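Local atomic coordinates of MATE family efflux transporter (PDB entry 6IDP), a protein that probably exports drugs and other toxic compounds across the bacterial inner membrane, using H+-dependent conformational changes. Residues P20-V25 / A279-L284; M29-V34 / L173-D178; G68-A73 / T231-I236; I130-L135 / L187-A192. One frame throughout, in Å; residues are numbered along the deposited sequence.

Contact 1: residues P20-V25 / A279-L284; sequences PMLFGV and ALVAVL. With OLC ((2R)-2,3-dihydroxypropyl (9Z)-octadec-9-enoate), chain N.
Leu22 reaches over Val281 with its CD1 methyl, 3.8 Å from Val281 CG1. The contact links the two lobes of the MATE fold. Helix 5-39 belongs to the N-terminal half and helix 281-299 to the C-terminal half. Leu22 CG lies anti to the backbone N (chi1 178°), which carries the branched end forward although its CB does not face the partner. The two side chains cross at about a right angle. CD1 also rests on the backbone of Ala282, 4.1 Å from Ala282 CA. Val25 sits one turn further on and points toward the other segment. Its CG1 meets Val281 CG2 at 3.8 Å, the two side chains lying alongside and running opposite ways. Its CG2 touches Leu284 CD1. The packing is wholly apolar. Leu280 breaks the helical path and takes the N-cap position of the next helix, so Val281 starts the first turn. Helix 303-330 packs against this turn through Phe320 and Val317. Val281 CG1 takes the crowded position between the backbone N and the carbonyl carbon (chi1 67°). From there it touches a monoolein chain, 3.6 Å from OLC C13.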
loop_
_atom_site.group_PDB
_atom_site.type_symbol
_atom_site.label_atom_id
_atom_site.label_comp_id
_atom_site.label_asym_id
_atom_site.label_seq_id
_atom_site.Cartn_x
_atom_site.Cartn_y
_atom_site.Cartn_z
ATOM N N PRO A 20 -7.037 -14.000 -2.651
ATOM C CA PRO A 20 -7.543 -13.581 -1.337
ATOM C C PRO A 20 -7.111 -12.166 -0.957
ATOM O O PRO A 20 -7.841 -11.476 -0.245
ATOM C CB PRO A 20 -6.926 -14.602 -0.373
ATOM C CG PRO A 20 -6.570 -15.766 -1.213
ATOM C CD PRO A 20 -6.174 -15.191 -2.538
ATOM N N MET A 21 -5.936 -11.750 -1.419
ATOM C CA MET A 21 -5.452 -10.404 -1.141
ATOM C C MET A 21 -6.248 -9.386 -1.945
ATOM O O MET A 21 -6.435 -8.251 -1.514
ATOM C CB MET A 21 -3.957 -10.282 -1.450
ATOM C CG MET A 21 -3.064 -11.108 -0.532
ATOM S SD MET A 21 -3.442 -10.894 1.220
ATOM C CE MET A 21 -3.117 -9.151 1.452
ATOM N N LEU A 22 -6.715 -9.803 -3.118
ATOM C CA LEU A 22 -7.597 -8.973 -3.927
ATOM C C LEU A 22 -8.897 -8.697 -3.184
ATOM O O LEU A 22 -9.327 -7.549 -3.073
ATOM C CB LEU A 22 -7.890 -9.646 -5.270
ATOM C CG LEU A 22 -8.839 -8.893 -6.204
ATOM C CD1 LEU A 22 -8.245 -7.551 -6.595
ATOM C CD2 LEU A 22 -9.156 -9.725 -7.438
ATOM N N PHE A 23 -9.513 -9.758 -2.671
ATOM C CA PHE A 23 -10.778 -9.639 -1.951
ATOM C C PHE A 23 -10.593 -8.869 -0.651
ATOM O O PHE A 23 -11.473 -8.115 -0.241
ATOM C CB PHE A 23 -11.377 -11.020 -1.661
ATOM C CG PHE A 23 -12.030 -11.669 -2.851
ATOM C CD1 PHE A 23 -11.911 -11.121 -4.119
ATOM C CD2 PHE A 23 -12.776 -12.827 -2.697
ATOM C CE1 PHE A 23 -12.514 -11.722 -5.211
ATOM C CE2 PHE A 23 -13.384 -13.430 -3.785
ATOM C CZ PHE A 23 -13.252 -12.876 -5.043
ATOM N N GLY A 24 -9.446 -9.065 -0.009
ATOM C CA GLY A 24 -9.125 -8.352 1.213
ATOM C C GLY A 24 -9.081 -6.852 0.993
ATOM O O GLY A 24 -9.697 -6.089 1.736
ATOM N N VAL A 25 -8.349 -6.434 -0.033
ATOM C CA VAL A 25 -8.236 -5.023 -0.381
ATOM C C VAL A 25 -9.588 -4.449 -0.812
ATOM O O VAL A 25 -9.964 -3.353 -0.399
ATOM C CB VAL A 25 -7.196 -4.810 -1.501
ATOM C CG1 VAL A 25 -7.232 -3.376 -2.010
ATOM C CG2 VAL A 25 -5.810 -5.160 -0.999
ATOM N N ALA A 279 -8.206 0.514 -10.881
ATOM C CA ALA A 279 -7.754 -0.199 -12.073
ATOM C C ALA A 279 -6.515 -1.045 -11.788
ATOM O O ALA A 279 -6.243 -2.017 -12.492
ATOM C CB ALA A 279 -7.472 0.782 -13.205
ATOM N N LEU A 280 -5.774 -0.675 -10.747
ATOM C CA LEU A 280 -4.529 -1.355 -10.403
ATOM C C LEU A 280 -4.653 -2.209 -9.142
ATOM O O LEU A 280 -3.647 -2.552 -8.522
ATOM C CB LEU A 280 -3.403 -0.333 -10.220
ATOM C CG LEU A 280 -2.739 0.238 -11.476
ATOM C CD1 LEU A 280 -1.930 1.476 -11.127
ATOM C CD2 LEU A 280 -1.853 -0.805 -12.149
ATOM N N VAL A 281 -5.881 -2.550 -8.763
ATOM C CA VAL A 281 -6.095 -3.275 -7.518
ATOM C C VAL A 281 -5.551 -4.707 -7.591
ATOM O O VAL A 281 -5.115 -5.256 -6.582
ATOM C CB VAL A 281 -7.600 -3.293 -7.126
ATOM C CG1 VAL A 281 -8.415 -4.121 -8.107
ATOM C CG2 VAL A 281 -7.778 -3.801 -5.702
ATOM N N ALA A 282 -5.548 -5.303 -8.779
ATOM C CA ALA A 282 -5.015 -6.655 -8.928
ATOM C C ALA A 282 -3.495 -6.641 -8.829
ATOM O O ALA A 282 -2.891 -7.570 -8.284
ATOM C CB ALA A 282 -5.455 -7.268 -10.243
ATOM N N VAL A 283 -2.878 -5.591 -9.362
ATOM C CA VAL A 283 -1.435 -5.442 -9.266
ATOM C C VAL A 283 -1.057 -5.203 -7.807
ATOM O O VAL A 283 -0.082 -5.770 -7.304
ATOM C CB VAL A 283 -0.918 -4.291 -10.147
ATOM C CG1 VAL A 283 0.590 -4.161 -10.024
ATOM C CG2 VAL A 283 -1.310 -4.520 -11.597
ATOM N N LEU A 284 -1.853 -4.379 -7.131
ATOM C CA LEU A 284 -1.659 -4.091 -5.715
ATOM C C LEU A 284 -1.699 -5.374 -4.882
ATOM O O LEU A 284 -0.849 -5.590 -4.017
ATOM C CB LEU A 284 -2.718 -3.100 -5.228
ATOM C CG LEU A 284 -2.413 -2.268 -3.979
ATOM C CD1 LEU A 284 -2.819 -2.988 -2.696
ATOM C CD2 LEU A 284 -0.941 -1.862 -3.941
HETATM C C18 OLC N . -12.165 -0.710 -13.810
HETATM C C17 OLC N . -11.067 -1.695 -13.475
HETATM C C16 OLC N . -11.578 -2.689 -12.455
HETATM C C12 OLC N . -10.566 -6.694 -9.781
HETATM C C15 OLC N . -10.492 -3.688 -12.120
HETATM C C13 OLC N . -10.056 -5.783 -10.876
HETATM C C14 OLC N . -10.949 -4.565 -10.973
#

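Contact 2: residues M29-V34 / L173-D178; sequences MSFQLV and LNLILD. With OLC ((2R)-2,3-dihydroxypropyl (9Z)-octadec-9-enoate), chain O.
A pair of transmembrane helices in the N-terminal lobe meets here, helix 5-39 lying beside helix 161-184. The two short segments run nearly parallel, at 19°, with axes 9.6 Å apart. Phe31 fills the gap. Its CG is anti to the backbone N (chi1 157°), which sends the ring across to Asn174. The Asn174 amide stacks on the ring with the two planes 28° apart, and Phe31 CZ is 3.2 Å from Asn174 CG. Asn174 CB adds a CH-pi contact over the same ring, 3.9 Å from the Phe31 centroid. The packing is tight. Asn174 ND2 is hydrogen-bonded to Thr196 OG1, which ties the amide to helix 189-213. This three-helix cluster is part of the six-helix N-terminal bundle of the MATE fold. Asp178 OD2 comes in obliquely to 3.3 Å from Phe31 CE1, a ring atom that also touches Asn174. The same oxygen lies close to Asp35 OD1, and two carboxylates this near would be expected to raise each other's proton affinity. Val34 CG1 packs on Leu175 CD2 at 3.7 Å. The tail of a monoolein meets the ring too, with OLC C17 3.5 Å from Phe31 CE2.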
loop_
_atom_site.group_PDB
_atom_site.type_symbol
_atom_site.label_atom_id
_atom_site.label_comp_id
_atom_site.label_asym_id
_atom_site.label_seq_id
_atom_site.Cartn_x
_atom_site.Cartn_y
_atom_site.Cartn_z
ATOM N N MET A 29 -11.694 -1.398 0.863
ATOM C CA MET A 29 -12.090 -0.163 0.193
ATOM C C MET A 29 -13.606 0.023 0.171
ATOM O O MET A 29 -14.098 1.140 0.030
ATOM C CB MET A 29 -11.539 -0.130 -1.233
ATOM C CG MET A 29 -10.026 -0.189 -1.311
ATOM S SD MET A 29 -9.444 -0.241 -3.013
ATOM C CE MET A 29 -10.230 -1.739 -3.590
ATOM N N SER A 30 -14.338 -1.078 0.305
ATOM C CA SER A 30 -15.795 -1.021 0.360
ATOM C C SER A 30 -16.261 -0.366 1.656
ATOM O O SER A 30 -17.190 0.442 1.651
ATOM C CB SER A 30 -16.401 -2.420 0.225
ATOM O OG SER A 30 -16.235 -2.924 -1.090
ATOM N N PHE A 31 -15.609 -0.714 2.762
ATOM C CA PHE A 31 -15.906 -0.089 4.045
ATOM C C PHE A 31 -15.551 1.394 4.038
ATOM O O PHE A 31 -16.360 2.237 4.425
ATOM C CB PHE A 31 -15.154 -0.777 5.187
ATOM C CG PHE A 31 -14.970 0.102 6.391
ATOM C CD1 PHE A 31 -16.028 0.343 7.253
ATOM C CD2 PHE A 31 -13.751 0.711 6.647
ATOM C CE1 PHE A 31 -15.870 1.164 8.354
ATOM C CE2 PHE A 31 -13.591 1.535 7.746
ATOM C CZ PHE A 31 -14.649 1.761 8.598
ATOM N N GLN A 32 -14.327 1.690 3.606
ATOM C CA GLN A 32 -13.781 3.044 3.631
ATOM C C GLN A 32 -14.634 4.044 2.854
ATOM O O GLN A 32 -14.791 5.189 3.277
ATOM C CB GLN A 32 -12.353 3.047 3.076
ATOM C CG GLN A 32 -11.347 2.286 3.930
ATOM C CD GLN A 32 -9.968 2.222 3.297
ATOM O OE1 GLN A 32 -9.833 2.187 2.073
ATOM N NE2 GLN A 32 -8.934 2.212 4.131
ATOM N N LEU A 33 -15.176 3.610 1.720
ATOM C CA LEU A 33 -16.014 4.474 0.895
ATOM C C LEU A 33 -17.302 4.823 1.635
ATOM O O LEU A 33 -17.733 5.976 1.645
ATOM C CB LEU A 33 -16.334 3.805 -0.445
ATOM C CG LEU A 33 -16.350 4.714 -1.680
ATOM C CD1 LEU A 33 -14.931 5.097 -2.086
ATOM C CD2 LEU A 33 -17.090 4.064 -2.842
ATOM N N VAL A 34 -17.908 3.817 2.260
ATOM C CA VAL A 34 -19.124 4.014 3.039
ATOM C C VAL A 34 -18.802 4.720 4.357
ATOM O O VAL A 34 -19.620 5.473 4.886
ATOM C CB VAL A 34 -19.836 2.671 3.318
ATOM C CG1 VAL A 34 -21.168 2.900 4.012
ATOM C CG2 VAL A 34 -20.047 1.910 2.019
ATOM N N LEU A 173 -17.358 -5.992 9.846
ATOM C CA LEU A 173 -17.577 -5.692 11.255
ATOM C C LEU A 173 -17.480 -4.189 11.519
ATOM O O LEU A 173 -18.292 -3.629 12.255
ATOM C CB LEU A 173 -16.576 -6.459 12.124
ATOM C CG LEU A 173 -16.831 -6.481 13.631
ATOM C CD1 LEU A 173 -18.276 -6.860 13.922
ATOM C CD2 LEU A 173 -15.880 -7.450 14.318
ATOM N N ASN A 174 -16.499 -3.534 10.905
ATOM C CA ASN A 174 -16.336 -2.091 11.060
ATOM C C ASN A 174 -17.484 -1.327 10.407
ATOM O O ASN A 174 -17.889 -0.268 10.887
ATOM C CB ASN A 174 -14.999 -1.632 10.470
ATOM C CG ASN A 174 -14.530 -0.306 11.042
ATOM O OD1 ASN A 174 -15.319 0.470 11.582
ATOM N ND2 ASN A 174 -13.236 -0.033 10.911
ATOM N N LEU A 175 -18.006 -1.874 9.313
ATOM C CA LEU A 175 -19.133 -1.267 8.609
ATOM C C LEU A 175 -20.378 -1.271 9.494
ATOM O O LEU A 175 -21.103 -0.283 9.562
ATOM C CB LEU A 175 -19.399 -2.009 7.296
ATOM C CG LEU A 175 -20.334 -1.395 6.245
ATOM C CD1 LEU A 175 -21.797 -1.754 6.498
ATOM C CD2 LEU A 175 -20.144 0.116 6.141
ATOM N N ILE A 176 -20.610 -2.386 10.178
ATOM C CA ILE A 176 -21.765 -2.530 11.061
ATOM C C ILE A 176 -21.650 -1.659 12.313
ATOM O O ILE A 176 -22.617 -1.018 12.722
ATOM C CB ILE A 176 -21.958 -4.001 11.492
ATOM C CG1 ILE A 176 -22.229 -4.886 10.274
ATOM C CG2 ILE A 176 -23.092 -4.124 12.496
ATOM C CD1 ILE A 176 -22.376 -6.357 10.610
ATOM N N LEU A 177 -20.467 -1.637 12.917
ATOM C CA LEU A 177 -20.254 -0.899 14.159
ATOM C C LEU A 177 -20.189 0.612 13.942
ATOM O O LEU A 177 -20.427 1.388 14.869
ATOM C CB LEU A 177 -18.974 -1.377 14.847
ATOM C CG LEU A 177 -18.998 -2.813 15.377
ATOM C CD1 LEU A 177 -17.635 -3.217 15.919
ATOM C CD2 LEU A 177 -20.069 -2.969 16.444
ATOM N N ASP A 178 -19.874 1.019 12.716
ATOM C CA ASP A 178 -19.674 2.430 12.393
ATOM C C ASP A 178 -20.882 3.315 12.742
ATOM O O ASP A 178 -20.739 4.244 13.535
ATOM C CB ASP A 178 -19.311 2.589 10.908
ATOM C CG ASP A 178 -17.949 3.225 10.703
ATOM O OD1 ASP A 178 -17.179 3.321 11.682
ATOM O OD2 ASP A 178 -17.644 3.622 9.558
HETATM C C18 OLC O . -10.967 -0.609 8.566
HETATM C C17 OLC O . -10.281 0.463 7.744
HETATM C C16 OLC O . -9.224 1.163 8.569
HETATM C C15 OLC O . -8.127 1.658 7.651
HETATM C C14 OLC O . -6.858 1.879 8.445
#

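Contact 3: residues G68-A73 / T231-I236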
loop_
_atom_site.group_PDB
_atom_site.type_symbol
_atom_site.label_atom_id
_atom_site.label_comp_id
_atom_site.label_asym_id
_atom_site.label_seq_id
_atom_site.Cartn_x
_atom_site.Cartn_y
_atom_site.Cartn_z
ATOM N N GLY A 68 6.393 -4.399 7.220
ATOM C CA GLY A 68 5.758 -5.550 6.601
ATOM C C GLY A 68 6.568 -6.090 5.433
ATOM O O GLY A 68 6.706 -7.306 5.264
ATOM N N ILE A 69 7.107 -5.180 4.629
ATOM C CA ILE A 69 7.965 -5.546 3.508
ATOM C C ILE A 69 9.241 -6.247 4.003
ATOM O O ILE A 69 9.654 -7.260 3.442
ATOM C CB ILE A 69 8.328 -4.302 2.661
ATOM C CG1 ILE A 69 7.078 -3.753 1.961
ATOM C CG2 ILE A 69 9.406 -4.630 1.639
ATOM C CD1 ILE A 69 7.314 -2.475 1.167
ATOM N N ALA A 70 9.846 -5.718 5.065
ATOM C CA ALA A 70 11.053 -6.315 5.639
ATOM C C ALA A 70 10.762 -7.685 6.243
ATOM O O ALA A 70 11.542 -8.627 6.085
ATOM C CB ALA A 70 11.653 -5.395 6.694
ATOM N N THR A 71 9.636 -7.775 6.942
ATOM C CA THR A 71 9.194 -9.015 7.564
ATOM C C THR A 71 9.028 -10.133 6.542
ATOM O O THR A 71 9.507 -11.245 6.742
ATOM C CB THR A 71 7.862 -8.810 8.306
ATOM O OG1 THR A 71 8.021 -7.786 9.294
ATOM C CG2 THR A 71 7.415 -10.101 8.977
ATOM N N THR A 72 8.348 -9.829 5.443
ATOM C CA THR A 72 8.062 -10.827 4.422
ATOM C C THR A 72 9.338 -11.313 3.740
ATOM O O THR A 72 9.530 -12.512 3.557
ATOM C CB THR A 72 7.085 -10.275 3.361
ATOM O OG1 THR A 72 5.771 -10.196 3.925
ATOM C CG2 THR A 72 7.045 -11.180 2.148
ATOM N N ALA A 73 10.216 -10.380 3.389
ATOM C CA ALA A 73 11.447 -10.713 2.682
ATOM C C ALA A 73 12.414 -11.549 3.528
ATOM O O ALA A 73 12.971 -12.535 3.049
ATOM C CB ALA A 73 12.135 -9.444 2.206
ATOM N N THR A 231 19.605 -5.863 12.111
ATOM C CA THR A 231 20.355 -5.393 10.955
ATOM C C THR A 231 19.749 -5.931 9.662
ATOM O O THR A 231 19.625 -5.206 8.673
ATOM C CB THR A 231 21.836 -5.807 11.044
ATOM O OG1 THR A 231 22.414 -5.252 12.231
ATOM C CG2 THR A 231 22.609 -5.314 9.831
ATOM N N ALA A 232 19.369 -7.203 9.676
ATOM C CA ALA A 232 18.756 -7.829 8.511
ATOM C C ALA A 232 17.412 -7.179 8.191
ATOM O O ALA A 232 17.133 -6.850 7.039
ATOM C CB ALA A 232 18.587 -9.325 8.736
ATOM N N LEU A 233 16.587 -6.994 9.216
ATOM C CA LEU A 233 15.285 -6.359 9.033
ATOM C C LEU A 233 15.447 -4.901 8.607
ATOM O O LEU A 233 14.777 -4.438 7.686
ATOM C CB LEU A 233 14.457 -6.449 10.317
ATOM C CG LEU A 233 13.926 -7.838 10.689
ATOM C CD1 LEU A 233 13.376 -7.846 12.110
ATOM C CD2 LEU A 233 12.863 -8.296 9.696
ATOM N N GLY A 234 16.353 -4.193 9.276
ATOM C CA GLY A 234 16.574 -2.778 9.024
ATOM C C GLY A 234 17.096 -2.467 7.634
ATOM O O GLY A 234 16.801 -1.407 7.079
ATOM N N HIS A 235 17.872 -3.391 7.076
ATOM C CA HIS A 235 18.421 -3.242 5.731
ATOM C C HIS A 235 17.329 -3.088 4.676
ATOM O O HIS A 235 17.531 -2.435 3.651
ATOM C CB HIS A 235 19.308 -4.439 5.382
ATOM C CG HIS A 235 19.786 -4.442 3.963
ATOM N ND1 HIS A 235 20.722 -3.546 3.492
ATOM C CD2 HIS A 235 19.454 -5.228 2.911
ATOM C CE1 HIS A 235 20.947 -3.782 2.211
ATOM N NE2 HIS A 235 20.191 -4.797 1.834
ATOM N N ILE A 236 16.178 -3.703 4.925
ATOM C CA ILE A 236 15.052 -3.612 4.006
ATOM C C ILE A 236 14.131 -2.472 4.415
ATOM O O ILE A 236 13.718 -1.659 3.590
ATOM C CB ILE A 236 14.227 -4.916 3.970
ATOM C CG1 ILE A 236 15.129 -6.136 3.763
ATOM C CG2 ILE A 236 13.155 -4.831 2.894
ATOM C CD1 ILE A 236 15.534 -6.366 2.326
#
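Ile236 holds CG1 anti to its carbonyl carbon (chi1 -50°), which leaves CG2 anti to the backbone N and directed at helix 54-80. Leu233 has the same first torsion (chi1 -71°), and its CD2 methyl comes forward beside the other helix. Ala70 lies between them. Its small side chain lets the backbones close to 5.1 Å between Ala70 CA and Ile236 CA. Ala70 CB faces Ile236 CB at 3.8 Å. Ala70 CB also sits 3.4 Å from the backbone carbonyl Leu233 O, on the same side. Leu233 CD2 lies against the Ala70 backbone, 3.9 Å from Ala70 O. Ile236 CG2 also reaches Ile69 CG2, 4.0 Å away, the two side chains crossing at about a right angle. The helix segments cross at 126°, with axes 8.4 Å apart. The packing is apolar, and Thr71 turns its CB away and bonds OG1 to Leu67 O within its own helix. In the MATE fold this joins a helix of the first half to helix 226-259, which opens the second. Helix 84-111 backs the Leu233 side through Leu93 and Val94. On the Ile236 side, Asn374 at the end of helix 360-375 touches both Ile69 and Ile236.

Contact 4: residues I130-L135 / L187-A192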
loop_
_atom_site.group_PDB
_atom_site.type_symbol
_atom_site.label_atom_id
_atom_site.label_comp_id
_atom_site.label_asym_id
_atom_site.label_seq_id
_atom_site.Cartn_x
_atom_site.Cartn_y
_atom_site.Cartn_z
ATOM N N ILE A 130 -9.257 17.564 18.030
ATOM C CA ILE A 130 -8.083 16.694 17.938
ATOM C C ILE A 130 -7.616 16.221 19.319
ATOM O O ILE A 130 -7.100 15.107 19.459
ATOM C CB ILE A 130 -6.918 17.407 17.191
ATOM C CG1 ILE A 130 -6.794 16.879 15.760
ATOM C CG2 ILE A 130 -5.585 17.208 17.899
ATOM C CD1 ILE A 130 -8.066 16.962 14.963
ATOM N N ASP A 131 -7.821 17.057 20.335
ATOM C CA ASP A 131 -7.421 16.735 21.705
ATOM C C ASP A 131 -7.979 15.399 22.185
ATOM O O ASP A 131 -7.321 14.675 22.933
ATOM C CB ASP A 131 -7.857 17.845 22.669
ATOM C CG ASP A 131 -6.758 18.855 22.937
ATOM O OD1 ASP A 131 -5.571 18.506 22.770
ATOM O OD2 ASP A 131 -7.082 19.996 23.325
ATOM N N HIS A 132 -9.191 15.068 21.752
ATOM C CA HIS A 132 -9.798 13.804 22.145
ATOM C C HIS A 132 -9.869 12.805 20.987
ATOM O O HIS A 132 -9.846 11.593 21.209
ATOM C CB HIS A 132 -11.195 14.039 22.731
ATOM C CG HIS A 132 -12.128 14.761 21.810
ATOM N ND1 HIS A 132 -12.905 14.107 20.879
ATOM C CD2 HIS A 132 -12.415 16.078 21.683
ATOM C CE1 HIS A 132 -13.629 14.992 20.214
ATOM N NE2 HIS A 132 -13.349 16.194 20.683
ATOM N N TYR A 133 -9.939 13.302 19.755
ATOM C CA TYR A 133 -10.048 12.409 18.604
ATOM C C TYR A 133 -8.776 11.594 18.380
ATOM O O TYR A 133 -8.850 10.402 18.089
ATOM C CB TYR A 133 -10.392 13.188 17.330
ATOM C CG TYR A 133 -10.458 12.309 16.099
ATOM C CD1 TYR A 133 -11.249 11.167 16.081
ATOM C CD2 TYR A 133 -9.729 12.619 14.957
ATOM C CE1 TYR A 133 -11.311 10.356 14.964
ATOM C CE2 TYR A 133 -9.788 11.812 13.832
ATOM C CZ TYR A 133 -10.581 10.685 13.842
ATOM O OH TYR A 133 -10.646 9.878 12.730
ATOM N N TRP A 134 -7.615 12.228 18.523
ATOM C CA TRP A 134 -6.351 11.539 18.271
ATOM C C TRP A 134 -6.050 10.477 19.323
ATOM O O TRP A 134 -5.311 9.534 19.054
ATOM C CB TRP A 134 -5.191 12.537 18.194
ATOM C CG TRP A 134 -5.053 13.180 16.847
ATOM C CD1 TRP A 134 -6.006 13.256 15.876
ATOM C CD2 TRP A 134 -3.887 13.827 16.316
ATOM N NE1 TRP A 134 -5.512 13.916 14.777
ATOM C CE2 TRP A 134 -4.214 14.278 15.022
ATOM C CE3 TRP A 134 -2.603 14.073 16.811
ATOM C CZ2 TRP A 134 -3.304 14.958 14.216
ATOM C CZ3 TRP A 134 -1.700 14.750 16.008
ATOM C CH2 TRP A 134 -2.055 15.184 14.726
ATOM N N LEU A 135 -6.616 10.633 20.514
ATOM C CA LEU A 135 -6.497 9.603 21.539
ATOM C C LEU A 135 -7.072 8.291 21.022
ATOM O O LEU A 135 -6.387 7.264 20.995
ATOM C CB LEU A 135 -7.208 10.029 22.826
ATOM C CG LEU A 135 -6.514 11.143 23.609
ATOM C CD1 LEU A 135 -7.338 11.557 24.818
ATOM C CD2 LEU A 135 -5.122 10.698 24.029
ATOM N N LEU A 187 -21.124 9.415 19.474
ATOM C CA LEU A 187 -19.703 9.634 19.702
ATOM C C LEU A 187 -19.100 10.379 18.517
ATOM O O LEU A 187 -18.052 11.017 18.632
ATOM C CB LEU A 187 -18.987 8.302 19.937
ATOM C CG LEU A 187 -19.600 7.493 21.083
ATOM C CD1 LEU A 187 -18.915 6.147 21.257
ATOM C CD2 LEU A 187 -19.551 8.297 22.373
ATOM N N GLY A 188 -19.783 10.290 17.379
ATOM C CA GLY A 188 -19.416 11.031 16.188
ATOM C C GLY A 188 -18.053 10.687 15.629
ATOM O O GLY A 188 -17.813 9.564 15.178
ATOM N N ILE A 189 -17.156 11.667 15.659
ATOM C CA ILE A 189 -15.822 11.501 15.101
ATOM C C ILE A 189 -15.036 10.452 15.897
ATOM O O ILE A 189 -14.280 9.671 15.322
ATOM C CB ILE A 189 -15.067 12.861 15.059
ATOM C CG1 ILE A 189 -13.799 12.761 14.209
ATOM C CG2 ILE A 189 -14.785 13.397 16.465
ATOM C CD1 ILE A 189 -14.071 12.511 12.742
ATOM N N ASP A 190 -15.243 10.409 17.211
ATOM C CA ASP A 190 -14.575 9.416 18.046
ATOM C C ASP A 190 -15.144 8.025 17.788
ATOM O O ASP A 190 -14.422 7.032 17.853
ATOM C CB ASP A 190 -14.706 9.773 19.530
ATOM C CG ASP A 190 -13.949 11.036 19.897
ATOM O OD1 ASP A 190 -13.144 11.510 19.071
ATOM O OD2 ASP A 190 -14.153 11.549 21.018
ATOM N N GLY A 191 -16.437 7.966 17.485
ATOM C CA GLY A 191 -17.118 6.707 17.247
ATOM C C GLY A 191 -16.538 5.891 16.107
ATOM O O GLY A 191 -16.504 4.663 16.170
ATOM N N ALA A 192 -16.079 6.575 15.061
ATOM C CA ALA A 192 -15.481 5.907 13.912
ATOM C C ALA A 192 -14.185 5.205 14.305
ATOM O O ALA A 192 -13.919 4.084 13.870
ATOM C CB ALA A 192 -15.226 6.902 12.794
#
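Segment 130-135 is a kinked part of helix 124-156, and it faces segment 187-192, which turns out of a loop into a helix; Tyr133 CA and Asp190 CA lie 5.5 Å apart. At the turn Gly188 has a positive phi of 62°. His132 CG takes the crowded position between the backbone N and the carbonyl carbon (chi1 57°), which brings the ring to Asp190. His132 ND1 donates to Asp190 OD2 at 2.8 Å, using the syn lone pair of that oxygen. The acceptor is tilted 26° out of the ring plane. A weak second bond runs from His132 ND1 to Asp190 OD1 at 3.2 Å, so one N-H is shared by the whole carboxylate. The negative charge would be expected to favour a protonated histidine. This His-carboxylate pair links helices of the N-terminal lobe of the MATE fold. Tyr133 lies alongside. Asp190 OD1 sits at its ring edge, 3.6 Å from Tyr133 CD1, with carboxylate and ring nearly coplanar. Ile189 comes over one face of the ring, its CG1 3.6 Å from the Tyr133 centroid in a CH-pi contact. Ile189 O approaches the same ring, 3.1 Å from Tyr133 CE1.

In the fold
Contacts 2 and 4 lie within the N-terminal lobe, while contacts 1 and 3 join it to the second half. Contact 1 and contact 2 share helix 5-39, and their centres are about 17 Å apart. They touch where Val281 CG2 meets Met29 CE at 3.8 Å. Contact 4 is also about 17 Å from contact 2, centre to centre. There Asp178 OD1 packs on Ala192 CA at 3.8 Å, so Asp178 lies next to the start of helix 189-213. Contact 3 is on the other side of the chain's centre from contact 2, about 31 Å between centres. Monoolein chains border contacts 1 and 2.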